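Local coordinates for protein phosphoserine phosphatase RsbX (Bacillus subtilis, PDB 3W42) that dephosphorylates the stressosome protein RsbS as a manganese-binding PPM-type serine phosphatase, and so holds down sigma-B activity, at residues E6-I10 / A33-L38. Sequence-based numbering, arbitrary orientation.
Sequences ENEHI and ADDKEL
With chi1 at 71°, Asn7 tucks CG between its own backbone N and carbonyl carbon, and a chi2 of 12° turns OD1 back into its own loop and ND2 across to Asp34, where it lies 2.9 Å from the backbone O. OD1 grips two backbone N-H groups: Ile10 N at 3.0 Å, met almost in line with the carbonyl bond, and His9 N at 2.8 Å, from above the amide plane. The side-chain amide is thereby fixed in rotation, and ND2 donates to a water that in turn donates to Asp35 OD1. A second water, held by Glu8 N, donates to both Glu8 OE1 and Asp35 OD1, bridging two carboxylates of like charge 4.5 Å apart. The His9 ring approaches Asp35 O obliquely, CD2 at 3.1 Å, and meets the ring of Phe97, their planes at about 15°. Deeper in, Ile10 CD1 meets Leu38 CD2 at 3.9 Å, the two side chains crossing at about a right angle, with Phe151 against both. Asp34 OD1 repeats the Asn7 pattern, accepting from Lys36 N and Glu37 N. The contact thus pairs two hairpin turns, each built on an Asx turn, at one end of the facing antiparallel sheets of the PPM-type alpha-beta-beta-alpha sandwich.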
ATOM      1  N   GLU A   6     -14.760   5.601   5.407  1.00  7.28           N
ATOM      2  CA  GLU A   6     -15.468   4.443   5.929  1.00  7.61           C
ATOM      3  C   GLU A   6     -16.709   4.160   5.112  1.00  7.11           C
ATOM      4  O   GLU A   6     -17.407   5.118   4.703  1.00  8.49           O
ATOM      5  CB  GLU A   6     -15.922   4.733   7.373  1.00  8.88           C
ATOM      6  CG  GLU A   6     -16.610   3.557   8.041  1.00 11.53           C
ATOM      7  CD  GLU A   6     -16.785   3.694   9.533  1.00 14.88           C
ATOM      8  OE1 GLU A   6     -16.315   4.648  10.101  1.00 16.74           O
ATOM      9  OE2 GLU A   6     -17.327   2.732  10.195  1.00 23.83           O
ATOM     10  N   ASN A   7     -17.022   2.899   4.953  1.00  6.43           N
ATOM     11  CA  ASN A   7     -18.299   2.462   4.457  1.00  7.09           C
ATOM     12  C   ASN A   7     -18.752   1.258   5.264  1.00  6.94           C
ATOM     13  O   ASN A   7     -18.158   0.972   6.306  1.00  7.86           O
ATOM     14  CB  ASN A   7     -18.353   2.324   2.946  1.00  7.61           C
ATOM     15  CG  ASN A   7     -17.566   1.153   2.425  1.00  7.08           C
ATOM     16  OD1 ASN A   7     -17.118   0.272   3.178  1.00  7.14           O
ATOM     17  ND2 ASN A   7     -17.326   1.157   1.131  1.00  9.10           N
ATOM     18  N   GLU A   8     -19.760   0.534   4.803  1.00  6.96           N
ATOM     19  CA  GLU A   8     -20.240  -0.583   5.585  1.00  7.29           C
ATOM     20  C   GLU A   8     -19.249  -1.757   5.644  1.00  5.76           C
ATOM     21  O   GLU A   8     -19.396  -2.610   6.518  1.00  7.90           O
ATOM     22  CB  GLU A   8     -21.592  -1.079   4.997  1.00  8.75           C
ATOM     23  CG  GLU A   8     -22.758  -0.062   5.107  1.00 10.49           C
ATOM     24  CD  GLU A   8     -23.952  -0.363   4.188  1.00 11.44           C
ATOM     25  OE1 GLU A   8     -23.768  -0.218   2.910  1.00 14.23           O
ATOM     26  OE2 GLU A   8     -25.018  -0.767   4.688  1.00 17.75           O
ATOM     27  N   HIS A   9     -18.306  -1.792   4.741  1.00  5.37           N
ATOM     28  CA  HIS A   9     -17.422  -2.932   4.551  1.00  5.47           C
ATOM     29  C   HIS A   9     -16.005  -2.719   5.017  1.00  5.31           C
ATOM     30  O   HIS A   9     -15.266  -3.700   5.225  1.00  5.46           O
ATOM     31  CB  HIS A   9     -17.417  -3.334   3.076  1.00  6.21           C
ATOM     32  CG  HIS A   9     -18.801  -3.643   2.599  1.00  7.71           C
ATOM     33  ND1 HIS A   9     -19.517  -4.716   3.064  1.00  9.38           N
ATOM     34  CD2 HIS A   9     -19.582  -2.918   1.764  1.00 10.81           C
ATOM     35  CE1 HIS A   9     -20.716  -4.639   2.485  1.00 13.85           C
ATOM     36  NE2 HIS A   9     -20.774  -3.548   1.728  1.00 12.35           N
ATOM     37  N   ILE A  10     -15.556  -1.487   5.106  1.00  5.50           N
ATOM     38  CA  ILE A  10     -14.181  -1.181   5.464  1.00  5.82           C
ATOM     39  C   ILE A  10     -14.092   0.219   6.044  1.00  6.12           C
ATOM     40  O   ILE A  10     -14.841   1.108   5.671  1.00  6.94           O
ATOM     41  CB  ILE A  10     -13.249  -1.273   4.198  1.00  6.17           C
ATOM     42  CG1 ILE A  10     -11.748  -1.431   4.601  1.00  6.07           C
ATOM     43  CG2 ILE A  10     -13.523  -0.142   3.172  1.00  7.79           C
ATOM     44  CD1 ILE A  10     -10.845  -1.601   3.422  1.00  7.49           C
ATOM     45  N   ALA A  33     -12.760   3.287  -2.494  1.00 10.74           N
ATOM     46  CA  ALA A  33     -13.720   2.309  -2.112  1.00 10.50           C
ATOM     47  C   ALA A  33     -15.110   2.733  -2.559  1.00 10.42           C
ATOM     48  O   ALA A  33     -15.448   3.909  -2.474  1.00 13.15           O
ATOM     49  CB  ALA A  33     -13.702   2.003  -0.580  1.00 15.23           C
ATOM     50  N   ASP A  34     -15.909   1.802  -3.019  1.00  9.80           N
ATOM     51  CA  ASP A  34     -17.355   1.986  -3.160  1.00  9.40           C
ATOM     52  C   ASP A  34     -18.027   0.826  -2.388  1.00  8.24           C
ATOM     53  O   ASP A  34     -17.381   0.178  -1.565  1.00  8.43           O
ATOM     54  CB  ASP A  34     -17.742   2.057  -4.632  1.00 11.90           C
ATOM     55  CG  ASP A  34     -17.572   0.788  -5.419  1.00 11.63           C
ATOM     56  OD1 ASP A  34     -17.421  -0.268  -4.903  1.00  9.80           O
ATOM     57  OD2 ASP A  34     -17.719   0.954  -6.639  1.00 18.72           O
ATOM     58  N   ASP A  35     -19.327   0.671  -2.559  1.00  8.46           N
ATOM     59  CA  ASP A  35     -20.032  -0.312  -1.729  1.00  8.01           C
ATOM     60  C   ASP A  35     -19.653  -1.732  -2.060  1.00  7.81           C
ATOM     61  O   ASP A  35     -19.983  -2.638  -1.303  1.00  9.35           O
ATOM     62  CB  ASP A  35     -21.542  -0.140  -1.862  1.00  9.86           C
ATOM     63  CG  ASP A  35     -22.038   1.197  -1.407  1.00 10.06           C
ATOM     64  OD1 ASP A  35     -21.488   1.785  -0.463  1.00 10.56           O
ATOM     65  OD2 ASP A  35     -23.049   1.665  -1.991  1.00 12.57           O
ATOM     66  N   LYS A  36     -19.009  -1.933  -3.214  1.00  7.84           N
ATOM     67  CA  LYS A  36     -18.714  -3.260  -3.727  1.00  8.56           C
ATOM     68  C   LYS A  36     -17.227  -3.634  -3.611  1.00  7.17           C
ATOM     69  O   LYS A  36     -16.910  -4.818  -3.442  1.00  7.40           O
ATOM     70  CB  LYS A  36     -19.173  -3.414  -5.163  1.00 10.99           C
ATOM     71  CG  LYS A  36     -20.736  -3.335  -5.280  1.00 19.14           C
ATOM     72  CD  LYS A  36     -21.306  -3.270  -6.735  1.00 26.90           C
ATOM     73  CE  LYS A  36     -21.055  -4.454  -7.837  1.00 30.21           C
ATOM     74  NZ  LYS A  36     -21.939  -4.266  -9.131  1.00 23.93           N
ATOM     75  N   GLU A  37     -16.301  -2.703  -3.787  1.00  7.33           N
ATOM     76  CA  GLU A  37     -14.904  -3.025  -3.937  1.00  8.02           C
ATOM     77  C   GLU A  37     -14.018  -1.896  -3.514  1.00  6.74           C
ATOM     78  O   GLU A  37     -14.411  -0.735  -3.393  1.00  8.40           O
ATOM     79  CB  GLU A  37     -14.575  -3.498  -5.300  1.00  9.19           C
ATOM     80  CG  GLU A  37     -14.747  -2.500  -6.301  1.00 12.26           C
ATOM     81  CD  GLU A  37     -14.661  -3.066  -7.702  1.00 16.47           C
ATOM     82  OE1 GLU A  37     -14.061  -4.039  -7.980  1.00 21.72           O
ATOM     83  OE2 GLU A  37     -15.355  -2.629  -8.576  1.00 23.64           O
ATOM     84  N   LEU A  38     -12.755  -2.270  -3.294  1.00  7.66           N
ATOM     85  CA  LEU A  38     -11.629  -1.357  -2.942  0.66  8.32           C
ATOM     86  C   LEU A  38     -10.559  -1.548  -3.981  1.00  5.43           C
ATOM     87  O   LEU A  38     -10.236  -2.697  -4.319  1.00  6.17           O
ATOM     88  CB  LEU A  38     -11.016  -1.710  -1.536  0.66 10.78           C
ATOM     89  CG  LEU A  38      -9.863  -0.857  -1.018  0.66 11.91           C
ATOM     90  CD1 LEU A  38     -10.504   0.424  -0.430  0.66 14.05           C
ATOM     91  CD2 LEU A  38      -8.911  -1.506   0.058  0.66 11.97           C
TER
HETATM   92  O   HOH W   1     -18.952   3.066  -0.373  1.00 13.79           O
HETATM   93  O   HOH W   2     -21.121   0.649   2.142  1.00 12.59           O